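Local coordinates for Serine/threonine-protein kinase pknE (Mycobacterium tuberculosis, PDB 2H34), which phosphorylates serine and threonine residues of target proteins using ATP, and probably helps the bacterium survive in its host, at residues V96-D101 with D112-N117; A146-H151 with V282-L287; V140-S145 with D170-L175; D217-T222 with R271-N276. One frame throughout, in Å; residues are numbered along the deposited sequence.

Contact 1: V96-D101 with D112-N117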
loop_
_atom_site.group_PDB
_atom_site.type_symbol
_atom_site.label_atom_id
_atom_site.label_comp_id
_atom_site.label_asym_id
_atom_site.label_seq_id
_atom_site.Cartn_x
_atom_site.Cartn_y
_atom_site.Cartn_z
ATOM N N VAL A 96 -3.005 -1.095 9.911
ATOM C CA VAL A 96 -2.232 0.098 9.789
ATOM C C VAL A 96 -1.332 0.123 11.007
ATOM O O VAL A 96 -1.801 -0.030 12.140
ATOM C CB VAL A 96 -3.125 1.350 9.663
ATOM C CG1 VAL A 96 -3.968 1.273 8.404
ATOM C CG2 VAL A 96 -4.025 1.480 10.867
ATOM N N VAL A 97 -0.034 0.265 10.747
ATOM C CA VAL A 97 0.971 0.488 11.774
ATOM C C VAL A 97 0.506 1.547 12.765
ATOM O O VAL A 97 0.126 2.643 12.362
ATOM C CB VAL A 97 2.306 0.947 11.148
ATOM C CG1 VAL A 97 3.358 1.157 12.226
ATOM C CG2 VAL A 97 2.794 -0.064 10.116
ATOM N N PRO A 98 0.500 1.198 14.065
ATOM C CA PRO A 98 0.235 2.127 15.167
ATOM C C PRO A 98 1.272 3.229 15.192
ATOM O O PRO A 98 2.462 2.942 15.011
ATOM C CB PRO A 98 0.416 1.253 16.402
ATOM C CG PRO A 98 0.168 -0.122 15.922
ATOM C CD PRO A 98 0.719 -0.174 14.552
ATOM N N ILE A 99 0.831 4.472 15.395
ATOM C CA ILE A 99 1.759 5.583 15.605
ATOM C C ILE A 99 1.901 5.807 17.101
ATOM O O ILE A 99 0.903 6.050 17.788
ATOM C CB ILE A 99 1.266 6.892 14.941
ATOM C CG1 ILE A 99 1.158 6.746 13.416
ATOM C CG2 ILE A 99 2.157 8.078 15.316
ATOM C CD1 ILE A 99 2.185 5.847 12.771
ATOM N N HIS A 100 3.128 5.721 17.612
ATOM C CA HIS A 100 3.362 5.982 19.035
ATOM C C HIS A 100 3.313 7.446 19.370
ATOM O O HIS A 100 2.639 7.840 20.304
ATOM C CB HIS A 100 4.688 5.407 19.514
ATOM C CG HIS A 100 4.773 3.921 19.401
ATOM N ND1 HIS A 100 5.926 3.271 19.013
ATOM C CD2 HIS A 100 3.844 2.955 19.611
ATOM C CE1 HIS A 100 5.705 1.968 18.997
ATOM N NE2 HIS A 100 4.448 1.750 19.347
ATOM N N ASP A 101 4.030 8.251 18.603
ATOM C CA ASP A 101 4.236 9.640 18.961
ATOM C C ASP A 101 4.748 10.392 17.754
ATOM O O ASP A 101 5.138 9.777 16.764
ATOM C CB ASP A 101 5.253 9.718 20.104
ATOM C CG ASP A 101 5.332 11.090 20.736
ATOM O OD1 ASP A 101 4.380 11.885 20.607
ATOM O OD2 ASP A 101 6.367 11.370 21.370
ATOM N N ASP A 112 7.187 8.350 15.478
ATOM C CA ASP A 112 7.573 7.121 16.147
ATOM C C ASP A 112 6.451 6.115 16.004
ATOM O O ASP A 112 5.317 6.380 16.389
ATOM C CB ASP A 112 7.849 7.409 17.624
ATOM C CG ASP A 112 7.851 6.160 18.487
ATOM O OD1 ASP A 112 7.520 5.063 17.993
ATOM O OD2 ASP A 112 8.180 6.282 19.683
HETATM N N MSE A 113 6.774 4.947 15.466
HETATM C CA MSE A 113 5.763 3.924 15.221
HETATM C C MSE A 113 6.224 2.533 15.618
HETATM O O MSE A 113 7.422 2.283 15.767
HETATM C CB MSE A 113 5.352 3.933 13.754
HETATM C CG MSE A 113 6.485 4.290 12.835
HETATM SE SE MSE A 113 6.010 4.345 10.965
HETATM C CE MSE A 113 5.401 6.231 10.772
ATOM N N ARG A 114 5.244 1.647 15.790
ATOM C CA ARG A 114 5.441 0.220 16.049
ATOM C C ARG A 114 6.310 -0.434 14.966
ATOM O O ARG A 114 6.129 -0.189 13.767
ATOM C CB ARG A 114 4.060 -0.448 16.136
ATOM C CG ARG A 114 4.010 -1.920 16.538
ATOM C CD ARG A 114 3.022 -2.095 17.690
ATOM N NE ARG A 114 2.152 -3.262 17.562
ATOM C CZ ARG A 114 1.250 -3.621 18.475
ATOM N NH1 ARG A 114 1.109 -2.909 19.581
ATOM N NH2 ARG A 114 0.482 -4.689 18.290
ATOM N N LEU A 115 7.271 -1.244 15.398
ATOM C CA LEU A 115 8.162 -1.924 14.467
ATOM C C LEU A 115 7.591 -3.259 14.031
ATOM O O LEU A 115 7.239 -4.090 14.866
ATOM C CB LEU A 115 9.532 -2.160 15.099
ATOM C CG LEU A 115 10.391 -3.152 14.306
ATOM C CD1 LEU A 115 11.355 -2.424 13.372
ATOM C CD2 LEU A 115 11.118 -4.116 15.239
ATOM N N ILE A 116 7.543 -3.483 12.724
ATOM C CA ILE A 116 7.001 -4.725 12.224
ATOM C C ILE A 116 8.018 -5.530 11.452
ATOM O O ILE A 116 8.834 -4.974 10.732
ATOM C CB ILE A 116 5.759 -4.479 11.373
ATOM C CG1 ILE A 116 4.638 -3.897 12.241
ATOM C CG2 ILE A 116 5.303 -5.768 10.708
ATOM C CD1 ILE A 116 4.344 -4.706 13.509
ATOM N N ASN A 117 7.950 -6.848 11.632
ATOM C CA ASN A 117 8.748 -7.814 10.901
ATOM C C ASN A 117 7.985 -8.358 9.710
ATOM O O ASN A 117 6.762 -8.299 9.666
ATOM C CB ASN A 117 9.074 -8.981 11.814
ATOM C CG ASN A 117 10.303 -8.739 12.666
ATOM O OD1 ASN A 117 10.438 -7.709 13.340
ATOM N ND2 ASN A 117 11.216 -9.711 12.648
#
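His100 and Asp112 meet with their flat groups almost perpendicular, the imidazole and carboxylate planes standing 88° apart. ND1 of His100 donates to OD1 of Asp112 (2.6 Å) close to the ring plane, but reaches that oxygen on its syn side and well out of the carboxylate plane. One face of the same ring lies against the backbone of Arg114, with CE1 of His100 3.3 Å from N of Arg114. His100 can reach over because it sits in a classic beta bulge: it and Asp101 both face Asp112, whose O accepts from His100 N (2.6 Å) and from Asp101 N (3.2 Å). On the opposite face of the hairpin sheet from Asp101 and Asp112, Ile99 and Met113, a selenomethionine, run side by side, their ends CD1 and CE 3.8 Å apart. Val97 crosses Met113 at about a right angle, CG1 touching CB of Met113 at 3.7 Å; chi1 of -179° sets that methyl opposite the backbone N of Val97. The Pro98 ring packs on the Arg114 chain and puts CG over one face of the guanidinium. By sequence, Met113 holds the gatekeeper position, consistent with its closeness to Lys65, and the hinge follows it. Since Asp112 OD2 bonds to Tyr36 OH, both carboxylate oxygens are engaged, and the acid probably favours a protonated imidazole while fixing its rotation.

Contact 2: A146-H151 with V282-L287; sequences ALDAAH and VTCGDL
Helix 133-152 presents Asp148 to the first turn of helix 284-293, and the backbones come closest where CA of Asp148 lies 6.2 Å from CA of Cys284. Just before that turn Thr283 is extended, and its role is that of an N-cap: OG1 accepts from Asp286 N at 2.8 Å, a bond made possible by chi1 of 70°, which tucks the hydroxyl between backbone N and carbonyl carbon. Asp148 brings a second acceptor to the same helix start. Its OD1 takes the N-H of Cys284 (3.1 Å, 137° at the hydrogen) through the syn lone pair, while OD2 lies 3.5 Å from Gly285 CA; glycine, having no side chain, lets the carboxylate settle close to the main chain. In kinase terms this ties the long helix of the C-lobe, which runs beneath the catalytic loop, to the last helix of the domain. An acid suits the place, because the positive end of the helix dipole would probably steady its charge, and a bound sodium ion lies about 4 Å from the Asp148 side chain. Alongside this polar grip, Leu147 lays CD1 against SG of Cys284 at 3.6 Å, an apolar pair that continues inward to Leu221 of helix 217-230.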
loop_
_atom_site.group_PDB
_atom_site.type_symbol
_atom_site.label_atom_id
_atom_site.label_comp_id
_atom_site.label_asym_id
_atom_site.label_seq_id
_atom_site.Cartn_x
_atom_site.Cartn_y
_atom_site.Cartn_z
ATOM N N ALA A 146 -7.256 -1.583 5.461
ATOM C CA ALA A 146 -6.436 -0.435 5.834
ATOM C C ALA A 146 -6.753 0.775 4.953
ATOM O O ALA A 146 -6.922 1.892 5.439
ATOM C CB ALA A 146 -4.981 -0.790 5.747
ATOM N N LEU A 147 -6.847 0.540 3.649
ATOM C CA LEU A 147 -7.144 1.597 2.716
ATOM C C LEU A 147 -8.489 2.243 3.014
ATOM O O LEU A 147 -8.568 3.475 3.079
ATOM C CB LEU A 147 -7.122 1.064 1.292
ATOM C CG LEU A 147 -5.786 0.621 0.699
ATOM C CD1 LEU A 147 -6.007 0.021 -0.682
ATOM C CD2 LEU A 147 -4.826 1.791 0.633
ATOM N N ASP A 148 -9.539 1.435 3.195
ATOM C CA ASP A 148 -10.869 1.967 3.529
ATOM C C ASP A 148 -10.801 2.899 4.743
ATOM O O ASP A 148 -11.366 3.992 4.746
ATOM C CB ASP A 148 -11.837 0.836 3.868
ATOM C CG ASP A 148 -12.346 0.080 2.649
ATOM O OD1 ASP A 148 -12.281 0.577 1.498
ATOM O OD2 ASP A 148 -12.853 -1.041 2.882
ATOM N N ALA A 149 -10.112 2.439 5.785
ATOM C CA ALA A 149 -9.981 3.200 7.021
ATOM C C ALA A 149 -9.304 4.537 6.738
ATOM O O ALA A 149 -9.720 5.576 7.264
ATOM C CB ALA A 149 -9.198 2.414 8.045
ATOM N N ALA A 150 -8.266 4.501 5.904
ATOM C CA ALA A 150 -7.527 5.700 5.575
ATOM C C ALA A 150 -8.475 6.718 4.930
ATOM O O ALA A 150 -8.666 7.826 5.460
ATOM C CB ALA A 150 -6.360 5.370 4.672
ATOM N N HIS A 151 -9.107 6.308 3.826
ATOM C CA HIS A 151 -10.117 7.120 3.153
ATOM C C HIS A 151 -11.129 7.735 4.131
ATOM O O HIS A 151 -11.439 8.924 4.062
ATOM C CB HIS A 151 -10.849 6.297 2.096
ATOM C CG HIS A 151 -11.846 7.094 1.315
ATOM N ND1 HIS A 151 -11.480 7.950 0.298
ATOM C CD2 HIS A 151 -13.190 7.203 1.432
ATOM C CE1 HIS A 151 -12.556 8.540 -0.188
ATOM N NE2 HIS A 151 -13.607 8.102 0.480
ATOM N N VAL A 282 -16.901 0.611 -5.135
ATOM C CA VAL A 282 -16.885 1.882 -4.417
ATOM C C VAL A 282 -15.916 1.825 -3.233
ATOM O O VAL A 282 -15.335 2.842 -2.840
ATOM C CB VAL A 282 -18.314 2.263 -3.977
ATOM C CG1 VAL A 282 -18.318 3.462 -3.029
ATOM C CG2 VAL A 282 -19.129 2.580 -5.210
ATOM N N THR A 283 -15.754 0.623 -2.681
ATOM C CA THR A 283 -14.776 0.373 -1.634
ATOM C C THR A 283 -13.844 -0.814 -1.908
ATOM O O THR A 283 -14.146 -1.717 -2.697
ATOM C CB THR A 283 -15.442 0.108 -0.272
ATOM O OG1 THR A 283 -16.105 -1.159 -0.310
ATOM C CG2 THR A 283 -16.416 1.214 0.082
ATOM N N CYS A 284 -12.720 -0.811 -1.204
ATOM C CA CYS A 284 -11.843 -1.948 -1.174
ATOM C C CYS A 284 -12.537 -3.096 -0.477
ATOM O O CYS A 284 -12.243 -4.269 -0.751
ATOM C CB CYS A 284 -10.568 -1.588 -0.430
ATOM S SG CYS A 284 -9.421 -0.672 -1.439
ATOM N N GLY A 285 -13.451 -2.754 0.428
ATOM C CA GLY A 285 -14.261 -3.749 1.120
ATOM C C GLY A 285 -15.089 -4.549 0.137
ATOM O O GLY A 285 -15.156 -5.775 0.223
ATOM N N ASP A 286 -15.693 -3.852 -0.821
ATOM C CA ASP A 286 -16.516 -4.506 -1.830
ATOM C C ASP A 286 -15.672 -5.299 -2.802
ATOM O O ASP A 286 -16.072 -6.384 -3.232
ATOM C CB ASP A 286 -17.387 -3.498 -2.566
ATOM C CG ASP A 286 -18.425 -2.867 -1.666
ATOM O OD1 ASP A 286 -18.852 -1.739 -1.981
ATOM O OD2 ASP A 286 -18.807 -3.484 -0.638
ATOM N N LEU A 287 -14.508 -4.755 -3.146
ATOM C CA LEU A 287 -13.499 -5.513 -3.864
ATOM C C LEU A 287 -13.234 -6.821 -3.130
ATOM O O LEU A 287 -13.439 -7.907 -3.679
ATOM C CB LEU A 287 -12.207 -4.715 -3.915
ATOM C CG LEU A 287 -11.184 -4.994 -5.015
ATOM C CD1 LEU A 287 -9.888 -4.356 -4.601
ATOM C CD2 LEU A 287 -10.961 -6.458 -5.296
#

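Contact 3: V140-S145 with D170-L175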
loop_
_atom_site.group_PDB
_atom_site.type_symbol
_atom_site.label_atom_id
_atom_site.label_comp_id
_atom_site.label_asym_id
_atom_site.label_seq_id
_atom_site.Cartn_x
_atom_site.Cartn_y
_atom_site.Cartn_z
ATOM N N VAL A 140 -5.121 -9.321 0.116
ATOM C CA VAL A 140 -5.887 -8.180 -0.410
ATOM C C VAL A 140 -6.933 -7.672 0.588
ATOM O O VAL A 140 -7.097 -6.467 0.761
ATOM C CB VAL A 140 -6.524 -8.507 -1.771
ATOM C CG1 VAL A 140 -7.483 -7.427 -2.199
ATOM C CG2 VAL A 140 -5.429 -8.654 -2.818
ATOM N N ARG A 141 -7.600 -8.596 1.274
ATOM C CA ARG A 141 -8.656 -8.236 2.223
ATOM C C ARG A 141 -8.154 -7.301 3.314
ATOM O O ARG A 141 -8.755 -6.263 3.557
ATOM C CB ARG A 141 -9.334 -9.481 2.819
ATOM C CG ARG A 141 -10.651 -9.169 3.528
ATOM C CD ARG A 141 -11.231 -10.346 4.276
ATOM N NE ARG A 141 -11.381 -11.512 3.402
ATOM C CZ ARG A 141 -10.830 -12.707 3.633
ATOM N NH1 ARG A 141 -10.098 -12.912 4.730
ATOM N NH2 ARG A 141 -11.013 -13.708 2.771
ATOM N N GLN A 142 -7.033 -7.663 3.929
ATOM C CA GLN A 142 -6.417 -6.870 4.995
ATOM C C GLN A 142 -5.932 -5.491 4.560
ATOM O O GLN A 142 -6.079 -4.542 5.312
ATOM C CB GLN A 142 -5.237 -7.604 5.616
ATOM C CG GLN A 142 -5.549 -8.930 6.220
ATOM C CD GLN A 142 -4.289 -9.693 6.549
ATOM O OE1 GLN A 142 -3.879 -10.569 5.791
ATOM N NE2 GLN A 142 -3.652 -9.356 7.670
ATOM N N ILE A 143 -5.318 -5.378 3.382
ATOM C CA ILE A 143 -4.851 -4.081 2.918
ATOM C C ILE A 143 -6.020 -3.192 2.502
ATOM O O ILE A 143 -6.023 -1.996 2.799
ATOM C CB ILE A 143 -3.817 -4.197 1.772
ATOM C CG1 ILE A 143 -2.480 -4.654 2.319
ATOM C CG2 ILE A 143 -3.595 -2.863 1.081
ATOM C CD1 ILE A 143 -2.314 -6.097 2.203
ATOM N N GLY A 144 -7.011 -3.771 1.825
ATOM C CA GLY A 144 -8.195 -3.007 1.413
ATOM C C GLY A 144 -8.871 -2.407 2.631
ATOM O O GLY A 144 -9.375 -1.272 2.610
ATOM N N SER A 145 -8.830 -3.182 3.708
ATOM C CA SER A 145 -9.342 -2.762 4.994
ATOM C C SER A 145 -8.586 -1.531 5.490
ATOM O O SER A 145 -9.204 -0.531 5.850
ATOM C CB SER A 145 -9.264 -3.927 5.991
ATOM O OG SER A 145 -9.742 -3.555 7.253
ATOM N N ASP A 170 1.583 -14.876 10.384
ATOM C CA ASP A 170 0.608 -15.770 9.745
ATOM C C ASP A 170 -0.106 -15.036 8.640
ATOM O O ASP A 170 -1.328 -14.868 8.676
ATOM C CB ASP A 170 -0.406 -16.339 10.744
ATOM C CG ASP A 170 0.061 -17.649 11.378
ATOM O OD1 ASP A 170 1.168 -17.684 11.982
ATOM O OD2 ASP A 170 -0.690 -18.656 11.294
ATOM N N ASP A 171 0.664 -14.586 7.651
ATOM C CA ASP A 171 0.114 -13.836 6.526
ATOM C C ASP A 171 -0.581 -12.571 7.001
ATOM O O ASP A 171 -1.537 -12.121 6.393
ATOM C CB ASP A 171 -0.889 -14.693 5.745
ATOM C CG ASP A 171 -0.242 -15.532 4.668
ATOM O OD1 ASP A 171 1.003 -15.553 4.569
ATOM O OD2 ASP A 171 -0.995 -16.170 3.907
ATOM N N PHE A 172 -0.125 -12.007 8.105
ATOM C CA PHE A 172 -0.724 -10.787 8.589
ATOM C C PHE A 172 -0.094 -9.621 7.862
ATOM O O PHE A 172 1.120 -9.449 7.900
ATOM C CB PHE A 172 -0.522 -10.636 10.077
ATOM C CG PHE A 172 -1.401 -9.616 10.681
ATOM C CD1 PHE A 172 -2.576 -9.983 11.288
ATOM C CD2 PHE A 172 -1.072 -8.274 10.616
ATOM C CE1 PHE A 172 -3.407 -9.043 11.840
ATOM C CE2 PHE A 172 -1.906 -7.321 11.155
ATOM C CZ PHE A 172 -3.077 -7.713 11.773
ATOM N N ALA A 173 -0.915 -8.812 7.209
ATOM C CA ALA A 173 -0.396 -7.765 6.349
ATOM C C ALA A 173 -0.735 -6.364 6.819
ATOM O O ALA A 173 -1.867 -6.084 7.170
ATOM C CB ALA A 173 -0.874 -7.970 4.928
ATOM N N TYR A 174 0.266 -5.490 6.793
ATOM C CA TYR A 174 0.087 -4.078 7.076
ATOM C C TYR A 174 0.292 -3.240 5.840
ATOM O O TYR A 174 1.173 -3.516 5.029
ATOM C CB TYR A 174 1.128 -3.606 8.066
ATOM C CG TYR A 174 0.993 -4.169 9.427
ATOM C CD1 TYR A 174 0.156 -3.578 10.346
ATOM C CD2 TYR A 174 1.733 -5.285 9.813
ATOM C CE1 TYR A 174 0.037 -4.098 11.624
ATOM C CE2 TYR A 174 1.628 -5.799 11.079
ATOM C CZ TYR A 174 0.780 -5.199 11.974
ATOM O OH TYR A 174 0.645 -5.699 13.226
ATOM N N LEU A 175 -0.495 -2.182 5.728
ATOM C CA LEU A 175 -0.237 -1.154 4.735
ATOM C C LEU A 175 0.759 -0.168 5.334
ATOM O O LEU A 175 0.458 0.476 6.344
ATOM C CB LEU A 175 -1.539 -0.435 4.343
ATOM C CG LEU A 175 -1.368 0.756 3.399
ATOM C CD1 LEU A 175 -1.181 0.292 1.955
ATOM C CD2 LEU A 175 -2.530 1.727 3.509
#
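Strand 173-175, the last strand of the small C-lobe sheet, is backed by helix 133-152, with Gln142 and Ile143 doing the touching. Over this short length the helix and strand axes approach to 7.5 Å and run in nearly the same direction, 30° apart. Ile143 supplies the apolar half. Its CD1 rests on CB of Ala173 at 3.6 Å, and its CG2 meets CD1 of Leu175 at 4.1 Å, the two branched chains crossing at about a right angle. With chi1 of -74°, CG1 stands opposite the carbonyl carbon of Ile143 and the longer branch is left to reach Ala173, whose small side chain lets the helix draw near; the other branch serves Leu175. In protein kinases this strand leads straight into the metal-binding DFG segment, so the packing joins the core helix of the C-lobe to the floor of the catalytic cleft. Towards the other end of the strand Gln142 stretches out, extended beyond CG, until its amide lies beside the backbone of Asp171 and Ala173 and over one face of the Phe172 ring. A long polar side chain is apt there, since the turn offers main-chain polar groups. Asp171 itself adopts a left-handed backbone conformation in that turn, and its carboxylate forms a salt bridge with Arg135. The Phe172 ring also stacks with His95.

Contact 4: D217-T222 with R271-N276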
loop_
_atom_site.group_PDB
_atom_site.type_symbol
_atom_site.label_atom_id
_atom_site.label_comp_id
_atom_site.label_asym_id
_atom_site.label_seq_id
_atom_site.Cartn_x
_atom_site.Cartn_y
_atom_site.Cartn_z
ATOM N N ASP A 217 -7.069 4.222 -5.171
ATOM C CA ASP A 217 -6.509 3.039 -4.489
ATOM C C ASP A 217 -7.227 1.704 -4.767
ATOM O O ASP A 217 -6.587 0.651 -4.828
ATOM C CB ASP A 217 -6.337 3.271 -2.976
ATOM C CG ASP A 217 -7.574 3.856 -2.305
ATOM O OD1 ASP A 217 -7.667 3.779 -1.057
ATOM O OD2 ASP A 217 -8.442 4.409 -3.004
ATOM N N ILE A 218 -8.544 1.757 -4.961
ATOM C CA ILE A 218 -9.334 0.580 -5.337
ATOM C C ILE A 218 -8.821 -0.021 -6.643
ATOM O O ILE A 218 -8.716 -1.239 -6.769
ATOM C CB ILE A 218 -10.854 0.921 -5.432
ATOM C CG1 ILE A 218 -11.422 1.152 -4.031
ATOM C CG2 ILE A 218 -11.639 -0.198 -6.126
ATOM C CD1 ILE A 218 -12.415 2.246 -3.950
ATOM N N TYR A 219 -8.486 0.844 -7.593
ATOM C CA TYR A 219 -7.929 0.428 -8.881
ATOM C C TYR A 219 -6.593 -0.262 -8.630
ATOM O O TYR A 219 -6.383 -1.408 -9.051
ATOM C CB TYR A 219 -7.728 1.642 -9.802
ATOM C CG TYR A 219 -7.280 1.331 -11.233
ATOM C CD1 TYR A 219 -8.203 1.333 -12.276
ATOM C CD2 TYR A 219 -5.942 1.087 -11.550
ATOM C CE1 TYR A 219 -7.824 1.074 -13.586
ATOM C CE2 TYR A 219 -5.553 0.818 -12.867
ATOM C CZ TYR A 219 -6.509 0.812 -13.874
ATOM O OH TYR A 219 -6.187 0.551 -15.186
ATOM N N ALA A 220 -5.697 0.448 -7.940
ATOM C CA ALA A 220 -4.378 -0.067 -7.620
ATOM C C ALA A 220 -4.455 -1.472 -6.993
ATOM O O ALA A 220 -3.828 -2.419 -7.484
ATOM C CB ALA A 220 -3.668 0.901 -6.708
ATOM N N LEU A 221 -5.265 -1.614 -5.945
ATOM C CA LEU A 221 -5.387 -2.896 -5.235
ATOM C C LEU A 221 -5.760 -4.051 -6.161
ATOM O O LEU A 221 -5.336 -5.190 -5.951
ATOM C CB LEU A 221 -6.400 -2.793 -4.096
ATOM C CG LEU A 221 -6.365 -3.863 -3.009
ATOM C CD1 LEU A 221 -5.078 -3.781 -2.225
ATOM C CD2 LEU A 221 -7.552 -3.711 -2.069
ATOM N N THR A 222 -6.548 -3.744 -7.186
ATOM C CA THR A 222 -7.007 -4.763 -8.114
ATOM C C THR A 222 -5.862 -5.212 -9.033
ATOM O O THR A 222 -5.713 -6.411 -9.296
ATOM C CB THR A 222 -8.246 -4.290 -8.902
ATOM O OG1 THR A 222 -9.157 -3.658 -8.004
ATOM C CG2 THR A 222 -8.943 -5.456 -9.554
ATOM N N ARG A 271 -14.239 -5.463 -13.068
ATOM C CA ARG A 271 -14.930 -4.429 -12.326
ATOM C C ARG A 271 -13.940 -3.549 -11.576
ATOM O O ARG A 271 -14.089 -2.331 -11.539
ATOM C CB ARG A 271 -15.943 -5.045 -11.363
ATOM C CG ARG A 271 -16.766 -4.020 -10.624
ATOM C CD ARG A 271 -18.212 -4.462 -10.434
ATOM N NE ARG A 271 -19.011 -3.310 -10.034
ATOM C CZ ARG A 271 -19.706 -2.553 -10.873
ATOM N NH1 ARG A 271 -19.747 -2.845 -12.166
ATOM N NH2 ARG A 271 -20.364 -1.499 -10.414
ATOM N N GLY A 272 -12.927 -4.181 -10.989
ATOM C CA GLY A 272 -11.998 -3.502 -10.095
ATOM C C GLY A 272 -11.072 -2.545 -10.813
ATOM O O GLY A 272 -10.616 -1.549 -10.235
HETATM N N MSE A 273 -10.778 -2.850 -12.071
HETATM C CA MSE A 273 -10.025 -1.923 -12.894
HETATM C C MSE A 273 -10.769 -1.568 -14.173
HETATM O O MSE A 273 -10.160 -1.339 -15.219
HETATM C CB MSE A 273 -8.598 -2.416 -13.152
HETATM C CG MSE A 273 -8.457 -3.825 -13.687
HETATM SE SE MSE A 273 -6.573 -4.400 -13.597
HETATM C CE MSE A 273 -5.828 -3.184 -14.951
ATOM N N ALA A 274 -12.094 -1.509 -14.063
ATOM C CA ALA A 274 -12.944 -0.984 -15.119
ATOM C C ALA A 274 -12.447 0.405 -15.477
ATOM O O ALA A 274 -11.811 1.074 -14.654
ATOM C CB ALA A 274 -14.390 -0.934 -14.654
ATOM N N LYS A 275 -12.725 0.838 -16.702
ATOM C CA LYS A 275 -12.119 2.062 -17.222
ATOM C C LYS A 275 -12.685 3.310 -16.559
ATOM O O LYS A 275 -11.937 4.082 -15.951
ATOM C CB LYS A 275 -12.240 2.114 -18.741
ATOM C CG LYS A 275 -11.527 0.965 -19.425
ATOM C CD LYS A 275 -10.023 1.052 -19.215
ATOM C CE LYS A 275 -9.340 -0.224 -19.645
ATOM N NZ LYS A 275 -7.891 -0.004 -19.894
ATOM N N ASN A 276 -14.005 3.482 -16.655
ATOM C CA ASN A 276 -14.709 4.529 -15.919
ATOM C C ASN A 276 -14.712 4.243 -14.398
ATOM O O ASN A 276 -15.180 3.182 -13.950
ATOM C CB ASN A 276 -16.125 4.715 -16.477
ATOM C CG ASN A 276 -16.866 5.904 -15.864
ATOM O OD1 ASN A 276 -16.721 6.217 -14.677
ATOM N ND2 ASN A 276 -17.701 6.551 -16.673
#
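Ile218, near the start of helix 217-230, only borders the contact, its carbonyl passing near that of Gly272 at the end of helix 264-272 without bonding to it; its side chain leads off towards Cys284. Next comes Tyr219, which carries much of the contact. Its CA-H points at the carbonyl of Gly272, with CA 3.6 Å from O and an angle of 167° at the hydrogen. With CG opposite the backbone N (chi1 -174°) the ring swings out beneath Met273, a selenomethionine, and CB of Met273 forms a CH-pi contact, 3.9 Å from the centroid and 24° off the ring normal. Met273 then bends at chi3 so that CE lies 3.8 Å from OH of Tyr219. Near the plane of the ring, at its edge, lies Ala274 O, which accepts a hydrogen bond from Arg280 NE. One turn on, Thr222 bonds OG1 to O of Ile218 (2.8 Å), satisfying its hydroxyl within its own helix. This turns CG2 outward, 3.7 Å from CA of Gly272, where the absence of a side chain lets the two chains come together. Met273 is the first residue to leave helical geometry, so the contact joins the central helix of the kinase C-lobe to a helix end. As no conventional hydrogen bond spans the two segments, they are held by shape, by dispersion on the aromatic face and by the weak CA-H...O contact.

Contact 1 lies in the N-lobe beside the ATP site, the Met113 side chain about 5 Å from that of Lys65; contacts 2, 3 and 4 build the C-lobe. Contacts 2 and 3 share helix 133-152, and both reach contact 1: Val96 CG1 lies 3.5 Å from Ala146 CB, and Tyr174 CE2 lies 3.7 Å from Ile116 CG2. Leu221 of contact 4 inserts between them, CD2 3.6 Å from SG of Cys284 and 3.6 Å from CA of Gly144. Contacts 1 and 4, with centres about 29 Å apart, do not touch. Side chains of Leu147, Leu175 and Tyr219 come within about 7 to 8 Å of that of Asp159, the predicted proton acceptor, without any of these three touching it.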